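Local coordinates for Cas13d (uncultured Ruminococcus sp, PDB 6IV9), which binds a CRISPR RNA and, as an effector nuclease with two HEPN domains, matures that guide and cleaves target RNA, at residues A[278-283]-A[506-511]; A[345-350]-A[458-463]; A[409-414]-A[448-453]. The protein carries 2 engineered substitutions. All blocks are in the same frame, centred on the assembly; numbering follows the deposited sequence.

Contact 1 (A[278-283]-A[506-511])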
ATOM      1  N   TYR A 278       2.735  20.286  12.426  1.00 24.66           N
ATOM      2  CA  TYR A 278       1.861  19.929  13.561  1.00 25.22           C
ATOM      3  C   TYR A 278       0.514  19.425  13.030  1.00 24.60           C
ATOM      4  O   TYR A 278       0.044  18.418  13.498  1.00 26.70           O
ATOM      5  CB  TYR A 278       1.594  21.163  14.422  1.00 25.62           C
ATOM      6  CG  TYR A 278       0.469  20.961  15.398  1.00 24.89           C
ATOM      7  CD1 TYR A 278       0.576  20.030  16.407  1.00 26.30           C
ATOM      8  CD2 TYR A 278      -0.709  21.669  15.299  1.00 24.43           C
ATOM      9  CE1 TYR A 278      -0.451  19.814  17.299  1.00 29.17           C
ATOM     10  CE2 TYR A 278      -1.747  21.467  16.189  1.00 27.81           C
ATOM     11  CZ  TYR A 278      -1.617  20.536  17.193  1.00 28.11           C
ATOM     12  OH  TYR A 278      -2.613  20.315  18.077  1.00 30.27           O
ATOM     13  N   HIS A 279      -0.055  20.114  12.054  1.00 22.97           N
ATOM     14  CA  HIS A 279      -1.369  19.707  11.507  1.00 23.27           C
ATOM     15  C   HIS A 279      -1.274  18.301  10.909  1.00 22.46           C
ATOM     16  O   HIS A 279      -2.208  17.540  11.062  1.00 25.00           O
ATOM     17  CB  HIS A 279      -1.824  20.726  10.469  1.00 25.62           C
ATOM     18  CG  HIS A 279      -2.275  22.013  11.068  1.00 26.06           C
ATOM     19  ND1 HIS A 279      -2.376  23.160  10.353  1.00 28.38           N
ATOM     20  CD2 HIS A 279      -2.645  22.325  12.317  1.00 28.94           C
ATOM     21  CE1 HIS A 279      -2.793  24.116  11.131  1.00 25.40           C
ATOM     22  NE2 HIS A 279      -2.964  23.635  12.322  1.00 28.17           N
ATOM     23  N   MET A 280      -0.189  18.016  10.206  1.00 21.46           N
ATOM     24  CA  MET A 280      -0.022  16.683   9.588  1.00 23.89           C
ATOM     25  C   MET A 280       0.042  15.615  10.682  1.00 24.33           C
ATOM     26  O   MET A 280      -0.682  14.656  10.586  1.00 24.32           O
ATOM     27  CB  MET A 280       1.249  16.658   8.734  1.00 23.86           C
ATOM     28  CG  MET A 280       1.173  17.565   7.531  1.00 27.71           C
ATOM     29  SD  MET A 280       2.689  17.779   6.583  1.00 27.99           S
ATOM     30  CE  MET A 280       2.792  16.210   5.731  1.00 27.81           C
ATOM     31  N   LEU A 281       0.849  15.830  11.713  1.00 23.65           N
ATOM     32  CA  LEU A 281       1.004  14.842  12.805  1.00 23.76           C
ATOM     33  C   LEU A 281      -0.306  14.677  13.571  1.00 25.84           C
ATOM     34  O   LEU A 281      -0.679  13.584  13.839  1.00 24.22           O
ATOM     35  CB  LEU A 281       2.103  15.327  13.746  1.00 27.88           C
ATOM     36  CG  LEU A 281       3.470  15.516  13.114  1.00 33.08           C
ATOM     37  CD1 LEU A 281       4.478  15.934  14.155  1.00 35.29           C
ATOM     38  CD2 LEU A 281       3.920  14.265  12.415  1.00 35.74           C
ATOM     39  N   ALA A 282      -0.969  15.776  13.879  1.00 25.86           N
ATOM     40  CA  ALA A 282      -2.239  15.722  14.625  1.00 26.86           C
ATOM     41  C   ALA A 282      -3.282  14.954  13.808  1.00 21.68           C
ATOM     42  O   ALA A 282      -4.054  14.245  14.383  1.00 25.99           O
ATOM     43  CB  ALA A 282      -2.690  17.117  14.929  1.00 29.15           C
ATOM     44  N   ILE A 283      -3.321  15.157  12.502  1.00 22.70           N
ATOM     45  CA  ILE A 283      -4.294  14.416  11.650  1.00 23.92           C
ATOM     46  C   ILE A 283      -3.963  12.923  11.678  1.00 25.44           C
ATOM     47  O   ILE A 283      -4.851  12.139  11.844  1.00 27.79           O
ATOM     48  CB  ILE A 283      -4.331  14.973  10.223  1.00 23.71           C
ATOM     49  CG1 ILE A 283      -5.051  16.316  10.186  1.00 25.19           C
ATOM     50  CG2 ILE A 283      -4.972  13.979   9.287  1.00 25.85           C
ATOM     51  CD1 ILE A 283      -4.838  17.088   8.933  1.00 25.68           C
ATOM     52  N   THR A 506       0.490  10.703   2.040  1.00 20.62           N
ATOM     53  CA  THR A 506       1.497  10.178   1.077  1.00 23.04           C
ATOM     54  C   THR A 506       2.893  10.750   1.315  1.00 25.15           C
ATOM     55  O   THR A 506       3.841  10.150   0.884  1.00 24.32           O
ATOM     56  CB  THR A 506       1.047  10.269  -0.379  1.00 22.82           C
ATOM     57  OG1 THR A 506       1.137  11.624  -0.781  1.00 23.41           O
ATOM     58  CG2 THR A 506      -0.331   9.693  -0.601  1.00 25.03           C
ATOM     59  N   TYR A 507       2.998  11.853   2.034  1.00 26.69           N
ATOM     60  CA  TYR A 507       4.318  12.448   2.350  1.00 25.17           C
ATOM     61  C   TYR A 507       5.158  11.451   3.156  1.00 23.57           C
ATOM     62  O   TYR A 507       6.345  11.457   3.049  1.00 25.35           O
ATOM     63  CB  TYR A 507       4.142  13.696   3.207  1.00 25.34           C
ATOM     64  CG  TYR A 507       4.099  14.965   2.409  1.00 25.59           C
ATOM     65  CD1 TYR A 507       2.984  15.315   1.685  1.00 29.94           C
ATOM     66  CD2 TYR A 507       5.193  15.796   2.351  1.00 33.84           C
ATOM     67  CE1 TYR A 507       2.949  16.475   0.937  1.00 31.24           C
ATOM     68  CE2 TYR A 507       5.181  16.955   1.606  1.00 34.68           C
ATOM     69  CZ  TYR A 507       4.051  17.301   0.902  1.00 33.50           C
ATOM     70  OH  TYR A 507       4.071  18.454   0.188  1.00 37.55           O
ATOM     71  N   PHE A 508       4.494  10.651   3.973  1.00 22.88           N
ATOM     72  CA  PHE A 508       5.171   9.707   4.885  1.00 22.00           C
ATOM     73  C   PHE A 508       5.380   8.342   4.230  1.00 24.61           C
ATOM     74  O   PHE A 508       5.959   7.502   4.869  1.00 27.20           O
ATOM     75  CB  PHE A 508       4.328   9.568   6.146  1.00 22.96           C
ATOM     76  CG  PHE A 508       4.056  10.874   6.841  1.00 26.35           C
ATOM     77  CD1 PHE A 508       5.086  11.588   7.421  1.00 31.93           C
ATOM     78  CD2 PHE A 508       2.782  11.395   6.898  1.00 26.25           C
ATOM     79  CE1 PHE A 508       4.845  12.798   8.050  1.00 39.78           C
ATOM     80  CE2 PHE A 508       2.545  12.601   7.529  1.00 29.83           C
ATOM     81  CZ  PHE A 508       3.570  13.294   8.111  1.00 32.77           C
ATOM     82  N   LEU A 509       4.992   8.187   2.973  1.00 22.04           N
ATOM     83  CA  LEU A 509       5.003   6.848   2.340  1.00 25.89           C
ATOM     84  C   LEU A 509       5.920   6.753   1.124  1.00 28.21           C
ATOM     85  O   LEU A 509       6.117   7.716   0.437  1.00 29.51           O
ATOM     86  CB  LEU A 509       3.575   6.505   1.908  1.00 25.06           C
ATOM     87  CG  LEU A 509       2.517   6.512   3.001  1.00 25.50           C
ATOM     88  CD1 LEU A 509       1.166   6.150   2.440  1.00 27.31           C
ATOM     89  CD2 LEU A 509       2.889   5.582   4.129  1.00 23.90           C
ATOM     90  N   ASP A 510       6.413   5.544   0.909  1.00 26.04           N
ATOM     91  CA  ASP A 510       7.229   5.129  -0.254  1.00 29.86           C
ATOM     92  C   ASP A 510       6.273   4.921  -1.441  1.00 28.03           C
ATOM     93  O   ASP A 510       5.098   4.720  -1.208  1.00 26.05           O
ATOM     94  CB  ASP A 510       7.974   3.860   0.163  1.00 34.91           C
ATOM     95  CG  ASP A 510       8.880   3.241  -0.870  1.00 44.57           C
ATOM     96  OD1 ASP A 510      10.008   3.697  -1.002  1.00 46.14           O
ATOM     97  OD2 ASP A 510       8.414   2.350  -1.561  1.00 46.49           O
ATOM     98  N   GLY A 511       6.798   4.849  -2.654  1.00 24.57           N
ATOM     99  CA  GLY A 511       5.925   4.678  -3.822  1.00 30.21           C
ATOM    100  C   GLY A 511       5.103   3.408  -3.727  1.00 29.04           C
ATOM    101  O   GLY A 511       3.963   3.433  -4.118  1.00 25.88           O
TER

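Contact 2 (A[345-350]-A[458-463])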
ATOM      1  N   ILE A 345       2.850  16.094 -31.921  1.00 37.94           N
ATOM      2  CA  ILE A 345       2.100  16.923 -32.896  1.00 43.61           C
ATOM      3  C   ILE A 345       2.629  16.618 -34.298  1.00 43.66           C
ATOM      4  O   ILE A 345       1.838  16.395 -35.173  1.00 47.60           O
ATOM      5  CB  ILE A 345       2.239  18.401 -32.508  1.00 44.20           C
ATOM      6  CG1 ILE A 345       1.366  18.739 -31.304  1.00 39.15           C
ATOM      7  CG2 ILE A 345       1.942  19.296 -33.691  1.00 49.69           C
ATOM      8  CD1 ILE A 345       1.633  20.079 -30.722  1.00 39.42           C
ATOM      9  N   ASP A 346       3.939  16.542 -34.470  1.00 50.24           N
ATOM     10  CA  ASP A 346       4.482  16.229 -35.810  1.00 54.45           C
ATOM     11  C   ASP A 346       4.036  14.840 -36.252  1.00 56.34           C
ATOM     12  O   ASP A 346       3.752  14.678 -37.411  1.00 56.08           O
ATOM     13  CB  ASP A 346       6.000  16.154 -35.778  1.00 69.39           C
ATOM     14  CG  ASP A 346       6.667  17.445 -35.349  1.00 83.32           C
ATOM     15  OD1 ASP A 346       5.955  18.449 -35.184  1.00 88.85           O
ATOM     16  OD2 ASP A 346       7.892  17.418 -35.157  1.00 93.91           O
ATOM     17  N   MET A 347       4.109  13.867 -35.355  1.00 49.80           N
ATOM     18  CA  MET A 347       3.766  12.446 -35.597  1.00 46.37           C
ATOM     19  C   MET A 347       2.268  12.147 -35.764  1.00 48.74           C
ATOM     20  O   MET A 347       1.946  11.309 -36.585  1.00 52.37           O
ATOM     21  CB  MET A 347       4.315  11.611 -34.443  1.00 52.60           C
ATOM     22  CG  MET A 347       4.714  10.247 -34.844  1.00 62.25           C
ATOM     23  SD  MET A 347       5.622   9.408 -33.555  1.00 56.45           S
ATOM     24  CE  MET A 347       5.785  10.683 -32.320  1.00 49.29           C
ATOM     25  N   MET A 348       1.387  12.731 -34.961  1.00 44.42           N
ATOM     26  CA  MET A 348      -0.045  12.336 -35.038  1.00 49.61           C
ATOM     27  C   MET A 348      -0.827  13.217 -36.012  1.00 52.81           C
ATOM     28  O   MET A 348      -1.494  14.139 -35.580  1.00 50.81           O
ATOM     29  CB  MET A 348      -0.671  12.350 -33.646  1.00 45.94           C
ATOM     30  CG  MET A 348       0.117  11.503 -32.688  1.00 47.61           C
ATOM     31  SD  MET A 348      -0.480  11.683 -31.023  1.00 49.07           S
ATOM     32  CE  MET A 348      -2.094  10.943 -31.199  1.00 47.69           C
ATOM     33  N   LYS A 349      -0.796  12.823 -37.278  1.00 65.36           N
ATOM     34  CA  LYS A 349      -1.394  13.550 -38.432  1.00 70.73           C
ATOM     35  C   LYS A 349      -2.911  13.698 -38.342  1.00 59.67           C
ATOM     36  O   LYS A 349      -3.399  14.734 -38.765  1.00 72.28           O
ATOM     37  CB  LYS A 349      -0.980  12.870 -39.737  1.00 74.89           C
ATOM     38  CG  LYS A 349       0.524  12.776 -39.931  1.00 82.82           C
ATOM     39  CD  LYS A 349       1.218  14.102 -39.749  1.00 82.13           C
ATOM     40  CE  LYS A 349       2.680  14.051 -40.125  1.00 82.52           C
ATOM     41  NZ  LYS A 349       3.253  15.413 -40.236  1.00 85.12           N
ATOM     42  N   GLY A 350      -3.625  12.723 -37.797  1.00 55.67           N
ATOM     43  CA  GLY A 350      -5.095  12.816 -37.796  1.00 55.35           C
ATOM     44  C   GLY A 350      -5.663  13.647 -36.662  1.00 57.26           C
ATOM     45  O   GLY A 350      -6.874  13.743 -36.580  1.00 48.88           O
ATOM     46  N   PHE A 458       6.820   3.945 -34.052  1.00 39.76           N
ATOM     47  CA  PHE A 458       7.800   3.587 -32.999  1.00 38.21           C
ATOM     48  C   PHE A 458       9.226   3.828 -33.493  1.00 43.65           C
ATOM     49  O   PHE A 458      10.040   4.291 -32.730  1.00 39.70           O
ATOM     50  CB  PHE A 458       7.599   2.160 -32.498  1.00 43.42           C
ATOM     51  CG  PHE A 458       6.490   2.008 -31.495  1.00 40.00           C
ATOM     52  CD1 PHE A 458       5.401   2.851 -31.523  1.00 39.33           C
ATOM     53  CD2 PHE A 458       6.532   1.023 -30.535  1.00 44.05           C
ATOM     54  CE1 PHE A 458       4.369   2.712 -30.617  1.00 37.38           C
ATOM     55  CE2 PHE A 458       5.499   0.884 -29.630  1.00 42.99           C
ATOM     56  CZ  PHE A 458       4.422   1.728 -29.676  1.00 41.04           C
ATOM     57  N   GLU A 459       9.507   3.481 -34.741  1.00 42.05           N
ATOM     58  CA  GLU A 459      10.868   3.700 -35.288  1.00 46.49           C
ATOM     59  C   GLU A 459      11.156   5.200 -35.300  1.00 39.14           C
ATOM     60  O   GLU A 459      12.260   5.592 -34.975  1.00 43.47           O
ATOM     61  CB  GLU A 459      10.984   3.088 -36.679  1.00 49.20           C
ATOM     62  CG  GLU A 459      11.852   1.855 -36.699  1.00 62.32           C
ATOM     63  CD  GLU A 459      11.333   0.680 -37.500  1.00 75.38           C
ATOM     64  OE1 GLU A 459      10.673   0.907 -38.528  1.00 75.75           O
ATOM     65  OE2 GLU A 459      11.611  -0.463 -37.097  1.00 83.43           O
ATOM     66  N   ASN A 460      10.157   5.992 -35.651  1.00 41.46           N
ATOM     67  CA  ASN A 460      10.321   7.464 -35.695  1.00 42.43           C
ATOM     68  C   ASN A 460      10.666   7.971 -34.294  1.00 46.68           C
ATOM     69  O   ASN A 460      11.562   8.792 -34.163  1.00 38.63           O
ATOM     70  CB  ASN A 460       9.036   8.134 -36.168  1.00 43.30           C
ATOM     71  CG  ASN A 460       9.230   9.609 -36.423  1.00 53.39           C
ATOM     72  OD1 ASN A 460      10.294  10.023 -36.842  1.00 53.94           O
ATOM     73  ND2 ASN A 460       8.218  10.408 -36.158  1.00 53.46           N
ATOM     74  N   ILE A 461       9.967   7.471 -33.280  1.00 39.66           N
ATOM     75  CA  ILE A 461      10.235   7.930 -31.895  1.00 36.75           C
ATOM     76  C   ILE A 461      11.672   7.579 -31.532  1.00 33.93           C
ATOM     77  O   ILE A 461      12.356   8.439 -31.045  1.00 39.00           O
ATOM     78  CB  ILE A 461       9.281   7.235 -30.911  1.00 36.26           C
ATOM     79  CG1 ILE A 461       7.861   7.788 -30.963  1.00 37.07           C
ATOM     80  CG2 ILE A 461       9.854   7.293 -29.512  1.00 38.94           C
ATOM     81  CD1 ILE A 461       6.857   6.905 -30.312  1.00 35.12           C
ATOM     82  N   ALA A 462      12.093   6.354 -31.825  1.00 36.14           N
ATOM     83  CA  ALA A 462      13.450   5.866 -31.488  1.00 41.71           C
ATOM     84  C   ALA A 462      14.508   6.732 -32.178  1.00 43.94           C
ATOM     85  O   ALA A 462      15.525   6.981 -31.574  1.00 47.48           O
ATOM     86  CB  ALA A 462      13.589   4.422 -31.862  1.00 45.12           C
ATOM     87  N   ASP A 463      14.231   7.183 -33.394  1.00 46.95           N
ATOM     88  CA  ASP A 463      15.126   8.065 -34.191  1.00 47.12           C
ATOM     89  C   ASP A 463      15.292   9.421 -33.499  1.00 49.54           C
ATOM     90  O   ASP A 463      16.285  10.076 -33.736  1.00 44.76           O
ATOM     91  CB  ASP A 463      14.599   8.263 -35.609  1.00 49.74           C
ATOM     92  CG  ASP A 463      14.781   7.062 -36.515  1.00 54.23           C
ATOM     93  OD1 ASP A 463      15.470   6.122 -36.115  1.00 59.33           O
ATOM     94  OD2 ASP A 463      14.232   7.087 -37.609  1.00 61.95           O
TER

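Contact 3 (A[409-414]-A[448-453])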
ATOM      1  N   PHE A 409       1.708   6.742 -25.132  1.00 29.84           N
ATOM      2  CA  PHE A 409       0.736   7.786 -25.529  1.00 30.72           C
ATOM      3  C   PHE A 409       0.054   7.428 -26.852  1.00 29.15           C
ATOM      4  O   PHE A 409      -1.130   7.622 -26.949  1.00 27.90           O
ATOM      5  CB  PHE A 409       1.399   9.152 -25.617  1.00 29.32           C
ATOM      6  CG  PHE A 409       0.408  10.247 -25.885  1.00 30.51           C
ATOM      7  CD1 PHE A 409      -0.435  10.701 -24.889  1.00 29.98           C
ATOM      8  CD2 PHE A 409       0.283  10.792 -27.146  1.00 32.25           C
ATOM      9  CE1 PHE A 409      -1.348  11.709 -25.135  1.00 32.31           C
ATOM     10  CE2 PHE A 409      -0.641  11.789 -27.395  1.00 32.42           C
ATOM     11  CZ  PHE A 409      -1.449  12.245 -26.390  1.00 32.10           C
ATOM     12  N   LEU A 410       0.806   6.930 -27.823  1.00 30.00           N
ATOM     13  CA  LEU A 410       0.203   6.552 -29.120  1.00 31.36           C
ATOM     14  C   LEU A 410      -0.813   5.435 -28.888  1.00 31.58           C
ATOM     15  O   LEU A 410      -1.881   5.502 -29.435  1.00 31.66           O
ATOM     16  CB  LEU A 410       1.311   6.034 -30.029  1.00 32.62           C
ATOM     17  CG  LEU A 410       2.285   7.072 -30.565  1.00 40.16           C
ATOM     18  CD1 LEU A 410       3.257   6.412 -31.517  1.00 40.65           C
ATOM     19  CD2 LEU A 410       1.548   8.199 -31.253  1.00 42.42           C
ATOM     20  N   LEU A 411      -0.450   4.439 -28.091  1.00 29.95           N
ATOM     21  CA  LEU A 411      -1.374   3.316 -27.795  1.00 33.04           C
ATOM     22  C   LEU A 411      -2.600   3.840 -27.045  1.00 26.92           C
ATOM     23  O   LEU A 411      -3.682   3.410 -27.333  1.00 29.07           O
ATOM     24  CB  LEU A 411      -0.630   2.300 -26.936  1.00 32.56           C
ATOM     25  CG  LEU A 411       0.576   1.643 -27.595  1.00 37.47           C
ATOM     26  CD1 LEU A 411       1.090   0.512 -26.738  1.00 33.58           C
ATOM     27  CD2 LEU A 411       0.217   1.146 -28.978  1.00 37.71           C
ATOM     28  N   PHE A 412      -2.389   4.743 -26.102  1.00 27.62           N
ATOM     29  CA  PHE A 412      -3.509   5.286 -25.304  1.00 27.48           C
ATOM     30  C   PHE A 412      -4.510   5.990 -26.221  1.00 32.72           C
ATOM     31  O   PHE A 412      -5.680   5.717 -26.156  1.00 30.65           O
ATOM     32  CB  PHE A 412      -2.944   6.316 -24.333  1.00 27.24           C
ATOM     33  CG  PHE A 412      -3.938   7.272 -23.730  1.00 29.29           C
ATOM     34  CD1 PHE A 412      -5.093   6.818 -23.127  1.00 30.20           C
ATOM     35  CD2 PHE A 412      -3.695   8.628 -23.731  1.00 32.43           C
ATOM     36  CE1 PHE A 412      -5.992   7.702 -22.567  1.00 28.99           C
ATOM     37  CE2 PHE A 412      -4.593   9.508 -23.166  1.00 32.70           C
ATOM     38  CZ  PHE A 412      -5.739   9.043 -22.589  1.00 29.61           C
ATOM     39  N   CYS A 413      -4.019   6.844 -27.103  1.00 31.41           N
ATOM     40  CA  CYS A 413      -4.898   7.588 -28.037  1.00 33.79           C
ATOM     41  C   CYS A 413      -5.627   6.615 -28.968  1.00 31.38           C
ATOM     42  O   CYS A 413      -6.774   6.830 -29.273  1.00 35.39           O
ATOM     43  CB  CYS A 413      -4.087   8.619 -28.802  1.00 33.80           C
ATOM     44  SG  CYS A 413      -3.585  10.002 -27.756  0.95 35.38           S
ATOM     45  N   ASN A 414      -4.960   5.545 -29.346  1.00 32.83           N
ATOM     46  CA  ASN A 414      -5.558   4.553 -30.260  1.00 34.20           C
ATOM     47  C   ASN A 414      -6.814   3.959 -29.635  1.00 40.25           C
ATOM     48  O   ASN A 414      -7.796   3.841 -30.332  1.00 36.79           O
ATOM     49  CB  ASN A 414      -4.595   3.401 -30.480  1.00 33.44           C
ATOM     50  CG  ASN A 414      -5.160   2.363 -31.412  1.00 40.86           C
ATOM     51  OD1 ASN A 414      -5.319   2.621 -32.588  1.00 40.17           O
ATOM     52  ND2 ASN A 414      -5.472   1.201 -30.887  1.00 36.52           N
ATOM     53  N   ALA A 448       0.718  -7.924 -31.818  1.00 44.71           N
ATOM     54  CA  ALA A 448       1.020  -8.211 -33.234  1.00 45.59           C
ATOM     55  C   ALA A 448       0.231  -7.257 -34.125  1.00 46.74           C
ATOM     56  O   ALA A 448       0.814  -6.724 -35.044  1.00 50.22           O
ATOM     57  CB  ALA A 448       0.657  -9.633 -33.521  1.00 47.71           C
ATOM     58  N   LYS A 449      -1.058  -7.072 -33.864  1.00 42.20           N
ATOM     59  CA  LYS A 449      -1.850  -6.122 -34.681  1.00 46.41           C
ATOM     60  C   LYS A 449      -1.315  -4.705 -34.475  1.00 48.18           C
ATOM     61  O   LYS A 449      -1.268  -3.944 -35.434  1.00 43.29           O
ATOM     62  CB  LYS A 449      -3.333  -6.190 -34.319  1.00 49.75           C
ATOM     63  CG  LYS A 449      -3.959  -7.570 -34.401  1.00 56.76           C
ATOM     64  CD  LYS A 449      -5.430  -7.566 -34.110  1.00 57.70           C
ATOM     65  CE  LYS A 449      -5.907  -8.798 -33.379  1.00 66.49           C
ATOM     66  NZ  LYS A 449      -7.303  -9.142 -33.733  1.00 71.28           N
ATOM     67  N   LEU A 450      -0.953  -4.372 -33.240  1.00 39.19           N
ATOM     68  CA  LEU A 450      -0.453  -3.014 -32.925  1.00 36.06           C
ATOM     69  C   LEU A 450       0.862  -2.748 -33.656  1.00 38.77           C
ATOM     70  O   LEU A 450       1.054  -1.646 -34.086  1.00 43.50           O
ATOM     71  CB  LEU A 450      -0.324  -2.856 -31.412  1.00 36.05           C
ATOM     72  CG  LEU A 450      -1.650  -2.708 -30.669  1.00 35.17           C
ATOM     73  CD1 LEU A 450      -1.439  -2.712 -29.173  1.00 34.87           C
ATOM     74  CD2 LEU A 450      -2.374  -1.453 -31.097  1.00 37.37           C
ATOM     75  N   TRP A 451       1.727  -3.740 -33.771  1.00 40.45           N
ATOM     76  CA  TRP A 451       3.023  -3.534 -34.454  1.00 44.02           C
ATOM     77  C   TRP A 451       2.815  -3.160 -35.918  1.00 42.74           C
ATOM     78  O   TRP A 451       3.481  -2.261 -36.376  1.00 46.47           O
ATOM     79  CB  TRP A 451       3.887  -4.776 -34.357  1.00 44.74           C
ATOM     80  CG  TRP A 451       5.263  -4.519 -34.865  1.00 48.23           C
ATOM     81  CD1 TRP A 451       5.842  -5.054 -35.969  1.00 51.07           C
ATOM     82  CD2 TRP A 451       6.245  -3.658 -34.276  1.00 49.75           C
ATOM     83  NE1 TRP A 451       7.116  -4.593 -36.100  1.00 51.61           N
ATOM     84  CE2 TRP A 451       7.392  -3.735 -35.080  1.00 47.97           C
ATOM     85  CE3 TRP A 451       6.268  -2.833 -33.152  1.00 46.66           C
ATOM     86  CZ2 TRP A 451       8.548  -3.022 -34.796  1.00 49.71           C
ATOM     87  CZ3 TRP A 451       7.410  -2.129 -32.873  1.00 46.70           C
ATOM     88  CH2 TRP A 451       8.531  -2.218 -33.685  1.00 52.29           C
ATOM     89  N   GLY A 452       1.891  -3.811 -36.604  1.00 47.24           N
ATOM     90  CA  GLY A 452       1.669  -3.469 -38.015  1.00 49.44           C
ATOM     91  C   GLY A 452       1.225  -2.033 -38.123  1.00 56.61           C
ATOM     92  O   GLY A 452       1.596  -1.355 -39.067  1.00 54.90           O
ATOM     93  N   LYS A 453       0.361  -1.618 -37.213  1.00 49.45           N
ATOM     94  CA  LYS A 453      -0.150  -0.232 -37.191  1.00 45.40           C
ATOM     95  C   LYS A 453       0.883   0.816 -36.749  1.00 45.71           C
ATOM     96  O   LYS A 453       0.880   1.888 -37.331  1.00 45.22           O
ATOM     97  CB  LYS A 453      -1.391  -0.206 -36.308  1.00 50.97           C
ATOM     98  CG  LYS A 453      -2.108   1.119 -36.228  1.00 56.78           C
ATOM     99  CD  LYS A 453      -3.199   1.066 -35.211  1.00 60.06           C
ATOM    100  CE  LYS A 453      -4.585   1.209 -35.772  1.00 61.16           C
ATOM    101  NZ  LYS A 453      -5.558   0.523 -34.899  1.00 67.76           N
TER

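Contact 1 (A[278-283]-A[506-511])
M280 leaves helix 267-291 and reaches between Y507 and F508, two aromatic side chains on the bend between helices 497-505 and 511-535. At the root of the side chain, CB lies 4.1 Å from F508 CZ. CG then carries the chain onward, nearly fully extended about the CB-CG bond, and SD comes to stand above the face of the Y507 ring at a distance, 5.4 Å from its centroid and 14° off the normal. A turn at the last torsion (chi3 74°) brings CE against both aromatic side chains. This methyl touches Y507 CG at 3.8 Å and is just as near Y507 CB, while on the other side chain it meets F508 CZ, also at 3.8 Å. Its CH-pi contact with the Y507 ring is off-centre. The M280 and Y507 side chains cross almost at right angles. L281 adds a looser touch one residue on, its CD2 4.4 Å from F508 CZ.

All four side chains are buried, and no hydrogen bond joins the two segments. L259 closes on both M280 and Y507, F257 meets the F508 ring edge-to-face, and K574 makes a cation-pi contact with Y507. The bound RNA approaches the region to about 5 Å between nearest atoms. The M280-Y507 pair is a Met-aromatic contact, set in an apolar core of packed helices, consistent with the largely helical HEPN architecture of a Cas13d enzyme.

Contact 2 (A[345-350]-A[458-463])
This is a small, partly buried van der Waals contact in which M347, at the C-terminal end of helix 338-347, lies against N460 and I461 on the flank of the long helix 436-464. No hydrogen bond crosses between the segments; one methionine side chain supplies the whole touching surface on its side. M347 CG sits 3.7 Å from N460 ND2, and SD is almost as near to the same amide nitrogen; the two side chains run past each other, pointing opposite ways. N460 CG is anti to the backbone N (chi1 -171°), which brings ND2 to the M347 CG-SD bond. Farther out, M347 SD lies 3.8 Å from I461 CG1. With chi3 close to eclipsed (-5°), a turn that may cost some torsional strain, CE bends back toward CB, and SD and CE both come against that branch as the M347 and I461 side chains cross at about a right angle.

Just after M347 the chain leaves helical geometry at M348, whose side chain turns instead to helix 400-418. The weak bond from K349 NZ to D346 O lies at the same helix end. The contact thus shows the terminal turn of a short helix leaning on the side of a long one, with helix 400-418 packing against I461 and, just past the short helix, M348, as is common in all-helical domains.

Contact 3 (A[409-414]-A[448-453])
N414 and K453 both start with CG anti to the backbone N (chi1 180° for N414), a choice that aims each side chain at the other helix from opposite directions. K453 stays extended through its second torsion and bends at the third, bringing NZ within 3.1 Å of N414 OD1. The ammonium group donates this hydrogen bond at a C=O···N angle of 126°, slightly tilted from the carbonyl plane. The aliphatic end of the lysine chain follows closely, with K453 CE 3.6 Å from N414 OD1, so the oxygen is approached by the outer end of the side chain and not by its nitrogen alone.

The other half of the same amide faces an apolar neighbour: N414 ND2 lies 4.1 Å from L450 CD2, where the two side chains cross at a slant. L450 uses its second methyl for L411, CD1 to L411 CD2 being 4.2 Å. The parent helices, 400-418 and 436-464, form a near-perpendicular helix-helix crossing in an all-helical part of the protein, with a leucine pair inside and a polar bond at its margin; the local directions differ by 106° and the axes of the short segments are 12.1 Å apart. At this separation the leucines meet through their methyl ends, while the long K453 chain spans the gap to N414. M383 of helix 376-386 packs on both L411 and L450.

N414 is buried whereas K453 is exposed. F454, one residue beyond K453, packs on N414 and on L410. A leucine in place of N414 would probably leave the K453 ammonium without its carbonyl acceptor and set the end of the lysine chain free to swing toward solvent.

The centre of contact 1 lies about 14 Å from the centre of the chain, those of contacts 2 and 3 about 37 and 31 Å, on the same side. The outer pair share helix 436-464 and touch directly: M348 SD meets F409 CE2 at 3.6 Å, and I461 packs on L410, making one continuous helical cluster. Contact 1 stands apart from both, with no touch. The chemistry differs without a simple gradient. Contact 1 is a buried thioether-aromatic cluster; contact 2, partly buried, sets a thioether against an amide and an aliphatic branch; contact 3, though peripheral in the chain, is locally buried apart from K453 and alone has a hydrogen bond across its segments.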